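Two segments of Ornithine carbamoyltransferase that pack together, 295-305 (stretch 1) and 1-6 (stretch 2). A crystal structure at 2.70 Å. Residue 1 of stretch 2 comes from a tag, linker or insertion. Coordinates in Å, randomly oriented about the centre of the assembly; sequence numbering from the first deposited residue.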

# COMPACT_ATOMS: atom_id res chain seq x y z
N ALA B 295 22.57 -4.01 2.94
CA ALA B 295 23.63 -4.89 3.47
C ALA B 295 23.00 -5.87 4.44
O ALA B 295 23.28 -7.09 4.43
CB ALA B 295 24.74 -4.10 4.18
N LEU B 296 22.18 -5.33 5.31
CA LEU B 296 21.60 -6.11 6.39
C LEU B 296 20.79 -7.26 5.83
O LEU B 296 20.89 -8.38 6.25
CB LEU B 296 20.67 -5.18 7.23
CG LEU B 296 19.99 -5.71 8.42
CD1 LEU B 296 20.96 -6.38 9.38
CD2 LEU B 296 19.37 -4.50 9.11
N LEU B 297 19.92 -6.92 4.90
CA LEU B 297 19.12 -7.93 4.24
C LEU B 297 20.05 -8.96 3.51
O LEU B 297 19.78 -10.18 3.66
CB LEU B 297 18.18 -7.35 3.22
CG LEU B 297 17.04 -6.45 3.61
CD1 LEU B 297 16.48 -5.92 2.25
CD2 LEU B 297 16.00 -7.13 4.50
N CYS B 298 21.12 -8.56 2.84
CA CYS B 298 21.96 -9.62 2.24
C CYS B 298 22.52 -10.52 3.32
O CYS B 298 22.75 -11.74 3.12
CB CYS B 298 23.10 -9.08 1.33
SG CYS B 298 22.47 -8.06 -0.05
N PHE B 299 22.85 -9.88 4.42
CA PHE B 299 23.57 -10.55 5.47
C PHE B 299 22.68 -11.58 6.11
O PHE B 299 23.10 -12.72 6.27
CB PHE B 299 23.99 -9.56 6.49
CG PHE B 299 24.47 -10.16 7.77
CD1 PHE B 299 25.76 -10.62 7.89
CD2 PHE B 299 23.64 -10.22 8.89
CE1 PHE B 299 26.22 -11.20 9.09
CE2 PHE B 299 24.12 -10.76 10.11
CZ PHE B 299 25.41 -11.25 10.21
N LEU B 300 21.45 -11.19 6.48
CA LEU B 300 20.47 -12.11 7.06
C LEU B 300 20.10 -13.23 6.06
O LEU B 300 19.73 -14.33 6.48
CB LEU B 300 19.18 -11.42 7.50
CG LEU B 300 19.24 -10.41 8.65
CD1 LEU B 300 17.98 -9.56 8.66
CD2 LEU B 300 19.62 -10.97 10.01
N ASP B 301 20.21 -12.99 4.77
CA ASP B 301 19.88 -14.03 3.78
C ASP B 301 20.87 -15.17 3.89
O ASP B 301 20.52 -16.33 3.70
CB ASP B 301 19.91 -13.47 2.38
CG ASP B 301 19.42 -14.45 1.35
OD1 ASP B 301 18.24 -14.88 1.49
OD2 ASP B 301 20.17 -14.76 0.38
N ASN B 302 22.12 -14.83 4.16
CA ASN B 302 23.24 -15.83 4.30
C ASN B 302 23.32 -16.56 5.64
O ASN B 302 24.07 -17.50 5.77
CB ASN B 302 24.62 -15.18 4.04
CG ASN B 302 24.81 -14.73 2.60
OD1 ASN B 302 25.58 -15.32 1.86
ND2 ASN B 302 24.16 -13.64 2.22
N GLN B 303 22.63 -16.05 6.64
CA GLN B 303 22.62 -16.58 8.02
C GLN B 303 21.20 -17.08 8.35
O GLN B 303 20.45 -16.46 9.13
CB GLN B 303 23.09 -15.53 9.08
CG GLN B 303 24.61 -15.30 9.19
N ARG B 304 20.86 -18.17 7.65
CA ARG B 304 19.62 -18.97 7.87
C ARG B 304 19.73 -20.39 8.48
O ARG B 304 18.80 -21.19 8.33
CB ARG B 304 18.85 -19.10 6.54
CG ARG B 304 18.14 -17.84 6.08
CD ARG B 304 17.38 -18.05 4.78
NE ARG B 304 17.12 -16.79 4.10
CZ ARG B 304 16.01 -16.04 4.22
NH1 ARG B 304 15.00 -16.40 5.01
NH2 ARG B 304 15.92 -14.90 3.55
N GLY B 305 20.82 -20.70 9.16
CA GLY B 305 21.04 -22.05 9.71
C GLY B 305 22.50 -22.29 10.00
O GLY B 305 23.25 -21.34 10.23
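Stretch 2 1-6: GMKHFL

Stretch 1 is the last part of a helix that begins earlier in the chain, followed by a short tail; stretch 2 is the start of the same chain, an irregular segment without helix or strand. Touching residues are at least 291 positions apart in sequence, so the contact brings the two ends of the chain together. The backbone of stretch 2 is mostly extended, with phi/psi of -87/136 at Met-2, -104/129 at Lys-3, -88/171 at His-4 and -124/76 at Phe-5. With no regular element on this side there is no crossing angle to quote, but the direction is plain: the segment runs antiparallel to stretch 1, Gly-1 lying by Gly-305, Met-2 by Arg-304, and Phe-5 back along the helix at Leu-296. The backbones come nearest at the tail, where CA of Arg-304 is 4.7 Å from CA of Met-2 and CA of Gly-305 is 4.7 Å from CA of Gly-1. Toward the helix they draw apart, and side chains fill the widening gap.

No hydrogen bond crosses between the modelled atoms. Even where the chains run close, O of Gln-303 is 3.6 Å from N of Lys-3, and O of Gly-305 is 3.9 Å from N of Gly-1, a residue left by the expression tag. The pairing is therefore one of packing rather than of strand-like hydrogen bonding, and it covers a modest 416 Å², both sides summed.

The firmest part of the contact is built from leucines one helical turn apart. Leu-296 and Leu-300, four residues apart, both point their CA-to-CB bonds toward stretch 2, and both meet Phe-5, which points back toward them. Leu-296, with chi1 t and chi2 p, sets CD1 over one face of the Phe-5 ring, 3.4 Å from the centroid and 24° off the ring normal, a CH-pi contact; the closest pair, CD1 of Leu-296 and CD1 of Phe-5, is tight at 3.1 Å. Leu-300, in the m,t rotamer, carries CD2 to 4.0 Å from CB of Phe-5 and to 3.4 Å from the backbone O of Lys-3. One methyl thus touches both a side chain and the main chain of the extended segment.

Beyond the helix the contact becomes looser and more exposed. CG of Met-2, a selenomethionine, lies 3.9 Å from O of Gln-303 and 3.9 Å from CA of Arg-304, while the end of its side chain leads away. Lys-3 likewise sends its end away, although its residue as a whole is well covered. Arg-304 points away from stretch 2 and turns back to its own helix, its NH2 forming a salt bridge with OD1 of Asp-301 at 3.1 Å, so its share of the contact falls largely to the backbone. The rule to read here is simple: two leucines at i and i+4 receive one aromatic residue, the first against a face of its ring and the second against its CB, and the adjoining chain lies against the tail through backbone and near-backbone atoms.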

# COMPACT_ATOMS: atom_id res chain seq x y z
N GLY B 1 22.26 -21.80 13.95
CA GLY B 1 20.95 -21.25 14.39
C GLY B 1 20.72 -19.99 13.58
O GLY B 1 21.66 -19.31 13.16
N MSE B 2 19.45 -19.69 13.38
CA MSE B 2 19.07 -18.62 12.50
C MSE B 2 19.04 -17.35 13.25
O MSE B 2 18.50 -17.26 14.36
CB MSE B 2 17.69 -18.94 12.00
CG MSE B 2 17.29 -18.05 10.83
SE MSE B 2 15.43 -17.40 11.02
CE MSE B 2 14.56 -19.18 11.26
N LYS B 3 19.60 -16.34 12.63
CA LYS B 3 19.76 -15.06 13.26
C LYS B 3 18.73 -14.00 12.74
O LYS B 3 18.53 -13.84 11.55
CB LYS B 3 21.21 -14.61 13.14
CG LYS B 3 22.14 -15.39 14.10
CD LYS B 3 22.65 -14.59 15.32
CE LYS B 3 24.14 -14.26 15.25
NZ LYS B 3 24.47 -13.00 15.99
N HIS B 4 18.07 -13.36 13.70
CA HIS B 4 17.35 -12.12 13.54
C HIS B 4 18.23 -10.86 13.74
O HIS B 4 19.34 -10.93 14.25
CB HIS B 4 16.25 -12.07 14.57
CG HIS B 4 15.38 -13.27 14.55
ND1 HIS B 4 14.43 -13.45 13.59
CD2 HIS B 4 15.31 -14.36 15.35
CE1 HIS B 4 13.82 -14.61 13.78
NE2 HIS B 4 14.31 -15.16 14.87
N PHE B 5 17.69 -9.70 13.42
CA PHE B 5 18.40 -8.43 13.63
C PHE B 5 17.50 -7.49 14.52
O PHE B 5 16.83 -6.62 14.06
CB PHE B 5 18.75 -7.81 12.28
CG PHE B 5 19.63 -6.62 12.42
CD1 PHE B 5 21.03 -6.76 12.46
CD2 PHE B 5 19.11 -5.39 12.57
CE1 PHE B 5 21.87 -5.68 12.67
CE2 PHE B 5 19.92 -4.30 12.80
CZ PHE B 5 21.31 -4.44 12.87
N LEU B 6 17.44 -7.74 15.77
CA LEU B 6 16.57 -6.99 16.70
C LEU B 6 17.31 -5.91 17.44
O LEU B 6 16.71 -5.00 17.97
CB LEU B 6 15.98 -7.95 17.75
CG LEU B 6 15.25 -9.19 17.13
CD1 LEU B 6 14.54 -10.05 18.15
CD2 LEU B 6 14.23 -8.76 16.10